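PDB 3M3I: putative uncharacterized protein from Leishmania major, which is of unknown function but belongs to the cupin superfamily (DUF985 family) and forms a two-chain assembly of beta-rich subunits. Local coordinates for residues 19-24 with 64-69; 30-33 with 37-40; 82-85 with 91-94. All coordinates share one frame; numbering follows the deposited sequence.

Interaction 1: residues 19-24 with 64-69; sequences NTAEFW and YFLCTP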
loop_
_atom_site.group_PDB
_atom_site.type_symbol
_atom_site.label_atom_id
_atom_site.label_comp_id
_atom_site.label_asym_id
_atom_site.label_seq_id
_atom_site.Cartn_x
_atom_site.Cartn_y
_atom_site.Cartn_z
ATOM N N ASN A 19 -11.084 10.611 -16.080
ATOM C CA ASN A 19 -9.722 11.066 -15.808
ATOM C C ASN A 19 -8.710 10.447 -16.774
ATOM O O ASN A 19 -9.018 9.528 -17.538
ATOM C CB ASN A 19 -9.298 10.734 -14.369
ATOM C CG ASN A 19 -10.052 11.540 -13.322
ATOM O OD1 ASN A 19 -10.607 12.597 -13.603
ATOM N ND2 ASN A 19 -10.049 11.041 -12.096
ATOM N N THR A 20 -7.484 10.948 -16.688
ATOM C CA THR A 20 -6.473 10.782 -17.695
ATOM C C THR A 20 -5.172 11.117 -16.948
ATOM O O THR A 20 -5.242 11.691 -15.855
ATOM C CB THR A 20 -6.795 11.754 -18.871
ATOM O OG1 THR A 20 -6.027 11.423 -20.034
ATOM C CG2 THR A 20 -6.563 13.225 -18.458
ATOM N N ALA A 21 -4.015 10.762 -17.514
ATOM C CA ALA A 21 -2.707 10.962 -16.858
ATOM C C ALA A 21 -2.393 12.388 -16.399
ATOM O O ALA A 21 -1.871 12.579 -15.306
ATOM C CB ALA A 21 -1.568 10.457 -17.752
ATOM N N GLU A 22 -2.690 13.377 -17.237
ATOM C CA GLU A 22 -2.465 14.790 -16.903
ATOM C C GLU A 22 -3.069 15.157 -15.561
ATOM O O GLU A 22 -2.428 15.834 -14.759
ATOM C CB GLU A 22 -3.071 15.720 -17.967
ATOM C CG GLU A 22 -2.313 15.745 -19.272
ATOM C CD GLU A 22 -2.906 16.701 -20.312
ATOM O OE1 GLU A 22 -3.591 17.688 -19.947
ATOM O OE2 GLU A 22 -2.660 16.454 -21.513
ATOM N N PHE A 23 -4.315 14.725 -15.353
ATOM C CA PHE A 23 -5.061 14.968 -14.113
ATOM C C PHE A 23 -4.281 14.505 -12.876
ATOM O O PHE A 23 -4.114 15.262 -11.929
ATOM C CB PHE A 23 -6.437 14.269 -14.193
ATOM C CG PHE A 23 -7.226 14.303 -12.913
ATOM C CD1 PHE A 23 -7.025 13.332 -11.930
ATOM C CD2 PHE A 23 -8.178 15.289 -12.696
ATOM C CE1 PHE A 23 -7.753 13.360 -10.750
ATOM C CE2 PHE A 23 -8.919 15.319 -11.518
ATOM C CZ PHE A 23 -8.707 14.358 -10.541
ATOM N N TRP A 24 -3.801 13.270 -12.895
ATOM C CA TRP A 24 -3.103 12.696 -11.738
ATOM C C TRP A 24 -1.702 13.264 -11.534
ATOM O O TRP A 24 -1.246 13.372 -10.399
ATOM C CB TRP A 24 -3.010 11.184 -11.853
ATOM C CG TRP A 24 -4.310 10.525 -11.756
ATOM C CD1 TRP A 24 -4.955 9.846 -12.736
ATOM C CD2 TRP A 24 -5.165 10.502 -10.612
ATOM N NE1 TRP A 24 -6.163 9.387 -12.272
ATOM C CE2 TRP A 24 -6.313 9.773 -10.967
ATOM C CE3 TRP A 24 -5.067 11.028 -9.322
ATOM C CZ2 TRP A 24 -7.355 9.546 -10.083
ATOM C CZ3 TRP A 24 -6.098 10.806 -8.442
ATOM C CH2 TRP A 24 -7.236 10.068 -8.828
ATOM N N TYR A 64 3.570 7.569 -4.629
ATOM C CA TYR A 64 2.607 7.421 -5.695
ATOM C C TYR A 64 3.396 7.159 -6.980
ATOM O O TYR A 64 4.346 7.856 -7.266
ATOM C CB TYR A 64 1.815 8.689 -5.853
ATOM C CG TYR A 64 0.791 8.979 -4.776
ATOM C CD1 TYR A 64 -0.321 8.159 -4.599
ATOM C CD2 TYR A 64 0.901 10.102 -3.981
ATOM C CE1 TYR A 64 -1.276 8.451 -3.640
ATOM C CE2 TYR A 64 -0.041 10.393 -3.021
ATOM C CZ TYR A 64 -1.128 9.575 -2.856
ATOM O OH TYR A 64 -2.071 9.884 -1.898
ATOM N N PHE A 65 3.019 6.148 -7.747
ATOM C CA PHE A 65 3.686 5.872 -9.009
ATOM C C PHE A 65 2.681 5.789 -10.149
ATOM O O PHE A 65 1.730 5.028 -10.066
ATOM C CB PHE A 65 4.485 4.572 -8.921
ATOM C CG PHE A 65 5.280 4.290 -10.147
ATOM C CD1 PHE A 65 6.489 4.927 -10.365
ATOM C CD2 PHE A 65 4.806 3.423 -11.109
ATOM C CE1 PHE A 65 7.223 4.681 -11.511
ATOM C CE2 PHE A 65 5.538 3.169 -12.256
ATOM C CZ PHE A 65 6.746 3.807 -12.459
ATOM N N LEU A 66 2.901 6.566 -11.207
ATOM C CA LEU A 66 2.061 6.505 -12.415
ATOM C C LEU A 66 2.909 6.100 -13.624
ATOM O O LEU A 66 4.059 6.509 -13.765
ATOM C CB LEU A 66 1.319 7.831 -12.634
ATOM C CG LEU A 66 0.410 8.035 -13.860
ATOM C CD1 LEU A 66 -0.671 9.106 -13.609
ATOM C CD2 LEU A 66 1.225 8.409 -15.092
ATOM N N CYS A 67 2.317 5.283 -14.486
ATOM C CA CYS A 67 2.981 4.677 -15.639
ATOM C C CYS A 67 2.101 4.951 -16.867
ATOM O O CYS A 67 0.888 4.951 -16.758
ATOM C CB CYS A 67 3.105 3.181 -15.382
ATOM S SG CYS A 67 4.281 2.225 -16.370
ATOM N N THR A 68 2.721 5.206 -18.017
ATOM C CA THR A 68 2.011 5.436 -19.279
ATOM C C THR A 68 2.621 4.538 -20.357
ATOM O O THR A 68 3.671 3.952 -20.137
ATOM C CB THR A 68 2.110 6.913 -19.721
ATOM O OG1 THR A 68 3.471 7.350 -19.627
ATOM C CG2 THR A 68 1.248 7.813 -18.846
ATOM N N PRO A 69 1.961 4.414 -21.523
ATOM C CA PRO A 69 2.588 3.648 -22.614
ATOM C C PRO A 69 3.877 4.288 -23.160
ATOM O O PRO A 69 4.777 3.573 -23.590
ATOM C CB PRO A 69 1.496 3.597 -23.686
ATOM C CG PRO A 69 0.227 3.878 -22.965
ATOM C CD PRO A 69 0.582 4.805 -21.860
#
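Leu-66 is the bump on which the first turn of helix 21-27 rests against the cupin beta-sheet, at the end of strand 56-67. Its CD1 methyl meets CB of Trp-24 at 3.6 Å and lies 4.0 Å from the carbonyl O of Ala-21, so one branch of the leucine sits against both the side chain and the backbone of the helical turn. A chi1 of 178° sets Leu-66 CG anti to the backbone N and beside the carbonyl carbon, and from there CD1 reaches the helix. Two residues further along, where the strand has given way to loop, Thr-68 offers its CG2 methyl to CB of Ala-21.

The contact is small, about 135 Å², and is made almost entirely by aliphatic carbons. Trp-24 takes part through its CB, while its indole leads away from strand 56-67: NE1 is hydrogen-bonded to Tyr-171 OH, and the residue also packs on Leu-173 and on Ala-138 of the second subunit. Leu-66 also touches Leu-30 and Tyr-38. Within the helical segment, Phe-23 turns an edge to one face of the Trp-24 indole, its CD1 standing 3.6 Å above the indole plane, over the centre.

Interaction 2: residues 30-33 with 37-40; sequences LVPH and GYYS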
loop_
_atom_site.group_PDB
_atom_site.type_symbol
_atom_site.label_atom_id
_atom_site.label_comp_id
_atom_site.label_asym_id
_atom_site.label_seq_id
_atom_site.Cartn_x
_atom_site.Cartn_y
_atom_site.Cartn_z
ATOM N N LEU A 30 3.164 14.743 -9.319
ATOM C CA LEU A 30 4.110 13.717 -9.733
ATOM C C LEU A 30 5.158 14.354 -10.640
ATOM O O LEU A 30 4.854 15.292 -11.388
ATOM C CB LEU A 30 3.389 12.572 -10.471
ATOM C CG LEU A 30 2.138 11.953 -9.812
ATOM C CD1 LEU A 30 1.478 10.939 -10.731
ATOM C CD2 LEU A 30 2.468 11.313 -8.479
ATOM N N VAL A 31 6.384 13.864 -10.552
ATOM C CA VAL A 31 7.473 14.263 -11.441
ATOM C C VAL A 31 8.102 13.001 -12.010
ATOM O O VAL A 31 7.749 11.907 -11.573
ATOM C CB VAL A 31 8.517 15.128 -10.718
ATOM C CG1 VAL A 31 7.835 16.352 -10.122
ATOM C CG2 VAL A 31 9.229 14.335 -9.627
ATOM N N PRO A 32 9.002 13.138 -13.012
ATOM C CA PRO A 32 9.625 11.960 -13.617
ATOM C C PRO A 32 10.559 11.238 -12.666
ATOM O O PRO A 32 11.272 11.869 -11.896
ATOM C CB PRO A 32 10.433 12.549 -14.782
ATOM C CG PRO A 32 9.700 13.760 -15.140
ATOM C CD PRO A 32 9.251 14.335 -13.827
ATOM N N HIS A 33 10.544 9.919 -12.755
ATOM C CA HIS A 33 11.386 9.045 -11.968
ATOM C C HIS A 33 12.508 8.526 -12.873
ATOM O O HIS A 33 12.295 8.321 -14.062
ATOM C CB HIS A 33 10.531 7.889 -11.438
ATOM C CG HIS A 33 11.164 7.129 -10.321
ATOM N ND1 HIS A 33 12.226 6.275 -10.512
ATOM C CD2 HIS A 33 10.889 7.099 -8.998
ATOM C CE1 HIS A 33 12.578 5.751 -9.355
ATOM N NE2 HIS A 33 11.777 6.228 -8.420
ATOM N N GLY A 37 8.330 6.563 -15.979
ATOM C CA GLY A 37 7.085 6.887 -15.307
ATOM C C GLY A 37 7.182 8.085 -14.386
ATOM O O GLY A 37 8.169 8.780 -14.385
ATOM N N TYR A 38 6.143 8.304 -13.586
ATOM C CA TYR A 38 6.029 9.513 -12.769
ATOM C C TYR A 38 5.873 9.159 -11.280
ATOM O O TYR A 38 5.419 8.072 -10.944
ATOM C CB TYR A 38 4.876 10.373 -13.297
ATOM C CG TYR A 38 5.047 10.707 -14.777
ATOM C CD1 TYR A 38 4.689 9.796 -15.763
ATOM C CD2 TYR A 38 5.593 11.920 -15.184
ATOM C CE1 TYR A 38 4.859 10.081 -17.114
ATOM C CE2 TYR A 38 5.762 12.217 -16.534
ATOM C CZ TYR A 38 5.397 11.285 -17.495
ATOM O OH TYR A 38 5.561 11.565 -18.842
ATOM N N TYR A 39 6.278 10.059 -10.383
ATOM C CA TYR A 39 6.210 9.757 -8.961
ATOM C C TYR A 39 6.257 10.949 -8.002
ATOM O O TYR A 39 6.527 12.061 -8.391
ATOM C CB TYR A 39 7.323 8.776 -8.597
ATOM C CG TYR A 39 8.594 9.420 -8.124
ATOM C CD1 TYR A 39 9.102 9.149 -6.858
ATOM C CD2 TYR A 39 9.302 10.287 -8.936
ATOM C CE1 TYR A 39 10.266 9.732 -6.425
ATOM C CE2 TYR A 39 10.463 10.876 -8.506
ATOM C CZ TYR A 39 10.939 10.595 -7.252
ATOM O OH TYR A 39 12.111 11.168 -6.820
ATOM N N SER A 40 5.963 10.679 -6.732
ATOM C CA SER A 40 6.316 11.599 -5.658
ATOM C C SER A 40 6.393 10.866 -4.325
ATOM O O SER A 40 5.628 9.960 -4.075
ATOM C CB SER A 40 5.321 12.750 -5.566
ATOM O OG SER A 40 4.043 12.258 -5.242
#
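Tyr-39 and His-33 meet as a T-shaped pair, the imidazole edge pressed into the phenol face with ring planes at 72° and centroids 4.4 Å apart. The bump is His-33 CD2, which stands over the middle of the Tyr-39 ring and comes within 3.4 Å of its CG. His-33 reaches it with CG anti to the backbone N (chi1 -164°). The carbonyl oxygens of Val-31 and Pro-32 lie at the edge of the same phenol, near its plane. Separately, Val-31 CG2 touches Tyr-39 CE2 at 3.8 Å.

These residues belong to a beta hairpin formed by strands 31-32 and 38-44. Val-31 and Tyr-39 are its antiparallel hydrogen-bonded pair, with Val-31 N to Tyr-39 O at 2.8 Å and Tyr-39 N to Val-31 O at 2.6 Å. Pro-32 and Tyr-38 form the non-hydrogen-bonded pair; their side chains diverge, and Pro-32 CG meets Tyr-38 CE2 only loosely, at 4.5 Å. Nearer the turn, His-33 N donates to Gly-37 O at 3.1 Å, from a residue whose positive phi (58°) suits a glycine. Away from the aromatic pair, Leu-30 rests its CB on Tyr-38 CB and its CD2 methyl against Ser-40 OG at 3.7 Å.

His-33 ND1 takes a weak bond from Glu-35 N, consistent with ND1 acting as acceptor, while the CD2 corner of the ring meets the tyrosine face.

Interaction 3: residues 82-85 with 91-94; sequences ETWM and PLQL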
loop_
_atom_site.group_PDB
_atom_site.type_symbol
_atom_site.label_atom_id
_atom_site.label_comp_id
_atom_site.label_asym_id
_atom_site.label_seq_id
_atom_site.Cartn_x
_atom_site.Cartn_y
_atom_site.Cartn_z
ATOM N N GLU A 82 9.095 -4.540 -2.569
ATOM C CA GLU A 82 8.269 -3.400 -2.912
ATOM C C GLU A 82 6.836 -3.843 -3.241
ATOM O O GLU A 82 6.613 -4.666 -4.128
ATOM C CB GLU A 82 8.875 -2.662 -4.090
ATOM C CG GLU A 82 8.078 -1.436 -4.482
ATOM C CD GLU A 82 8.702 -0.661 -5.617
ATOM O OE1 GLU A 82 9.177 -1.291 -6.588
ATOM O OE2 GLU A 82 8.695 0.579 -5.528
ATOM N N THR A 83 5.873 -3.270 -2.529
ATOM C CA THR A 83 4.478 -3.671 -2.649
ATOM C C THR A 83 3.716 -2.631 -3.463
ATOM O O THR A 83 3.776 -1.442 -3.152
ATOM C CB THR A 83 3.814 -3.854 -1.243
ATOM O OG1 THR A 83 4.475 -4.906 -0.523
ATOM C CG2 THR A 83 2.358 -4.191 -1.379
ATOM N N TRP A 84 2.995 -3.101 -4.481
ATOM C CA TRP A 84 2.270 -2.268 -5.448
ATOM C C TRP A 84 0.751 -2.360 -5.271
ATOM O O TRP A 84 0.203 -3.426 -5.433
ATOM C CB TRP A 84 2.604 -2.756 -6.856
ATOM C CG TRP A 84 4.009 -2.532 -7.223
ATOM C CD1 TRP A 84 5.106 -3.120 -6.671
ATOM C CD2 TRP A 84 4.490 -1.652 -8.239
ATOM N NE1 TRP A 84 6.246 -2.654 -7.272
ATOM C CE2 TRP A 84 5.898 -1.745 -8.237
ATOM C CE3 TRP A 84 3.867 -0.785 -9.143
ATOM C CZ2 TRP A 84 6.695 -1.008 -9.097
ATOM C CZ3 TRP A 84 4.657 -0.056 -10.011
ATOM C CH2 TRP A 84 6.065 -0.171 -9.982
ATOM N N MET A 85 0.081 -1.237 -4.999
ATOM C CA MET A 85 -1.367 -1.189 -4.742
ATOM C C MET A 85 -2.099 -0.402 -5.828
ATOM O O MET A 85 -1.819 0.766 -5.995
ATOM C CB MET A 85 -1.655 -0.471 -3.423
ATOM C CG MET A 85 -1.767 -1.344 -2.203
ATOM S SD MET A 85 -0.241 -1.753 -1.361
ATOM C CE MET A 85 0.695 -0.226 -1.383
ATOM N N PRO A 91 -4.926 -1.514 -15.735
ATOM C CA PRO A 91 -3.998 -2.403 -15.051
ATOM C C PRO A 91 -2.564 -2.104 -15.388
ATOM O O PRO A 91 -2.257 -1.750 -16.525
ATOM C CB PRO A 91 -4.353 -3.795 -15.590
ATOM C CG PRO A 91 -5.244 -3.582 -16.726
ATOM C CD PRO A 91 -5.939 -2.278 -16.475
ATOM N N LEU A 92 -1.701 -2.273 -14.398
ATOM C CA LEU A 92 -0.274 -2.082 -14.544
ATOM C C LEU A 92 0.350 -3.465 -14.752
ATOM O O LEU A 92 0.173 -4.365 -13.917
ATOM C CB LEU A 92 0.269 -1.456 -13.263
ATOM C CG LEU A 92 1.595 -0.708 -13.297
ATOM C CD1 LEU A 92 1.357 0.771 -13.530
ATOM C CD2 LEU A 92 2.310 -0.909 -11.983
ATOM N N GLN A 93 1.061 -3.649 -15.858
ATOM C CA GLN A 93 1.740 -4.904 -16.102
ATOM C C GLN A 93 3.141 -4.828 -15.534
ATOM O O GLN A 93 3.952 -3.999 -15.956
ATOM C CB GLN A 93 1.780 -5.246 -17.584
ATOM C CG GLN A 93 2.285 -6.648 -17.834
ATOM C CD GLN A 93 2.278 -7.038 -19.288
ATOM O OE1 GLN A 93 1.413 -6.632 -20.048
ATOM N NE2 GLN A 93 3.239 -7.852 -19.674
ATOM N N LEU A 94 3.396 -5.688 -14.556
ATOM C CA LEU A 94 4.669 -5.778 -13.889
ATOM C C LEU A 94 5.435 -6.909 -14.552
ATOM O O LEU A 94 4.893 -8.002 -14.744
ATOM C CB LEU A 94 4.484 -6.093 -12.403
ATOM C CG LEU A 94 4.276 -4.938 -11.440
ATOM C CD1 LEU A 94 3.803 -5.455 -10.093
ATOM C CD2 LEU A 94 5.597 -4.190 -11.290
#
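Trp-84 carries CG anti to its carbonyl carbon (chi1 -67°), and Leu-94 adopts a similar, somewhat wider first rotation; together these settings bring Leu-94 CD2 over a face of the indole. This methyl sits above the six-membered ring, 4.0 Å from its centroid and 11° off the normal, a CH-pi contact. Its nearest ring atom is Trp-84 CE2 at 3.9 Å, while the other methyl, Leu-94 CD1, lies 4.1 Å from Trp-84 CG. Leu-92 CD2 also lies near the six-membered ring, approaching obliquely, although the modelled separation there is doubtful.

Strands 81-87 and 92-98 follow each other in the chain but belong to different antiparallel sheets, so this buried contact joins the two sheets across the interior of the cupin beta-barrel. Phe-65, Phe-156 and Val-150 also pack against Trp-84, and Val-136 touches both leucines from the adjoining strand 130-136. The pyrrole side of the indole has a polar neighbour: Trp-84 NE1 makes a weak hydrogen bond to Glu-82 OE1 at 3.3 Å, bent to 125° at the hydrogen.

Strand 56-67 ties interactions 1 and 2 together, since 38-44 is its neighbour in the sheet: Leu-66 O and Tyr-38 N are 2.8 Å apart and Tyr-64 N and Ser-40 O 3.2 Å, both probable hydrogen bonds. Their centres lie about 9 Å apart. Interaction 3 is deeper, its centre about 6 Å from that of the chain against about 15 Å for interaction 1. Side chains bridge that step, with Phe-65 CD2 3.7 Å from Trp-84 CZ3 and Cys-67 CB 3.5 Å from Leu-92 CD1. Interactions 2 and 3 do not touch, their nearest atoms being about 7 Å apart. Segments of interactions 1 and 3 also reach the second subunit.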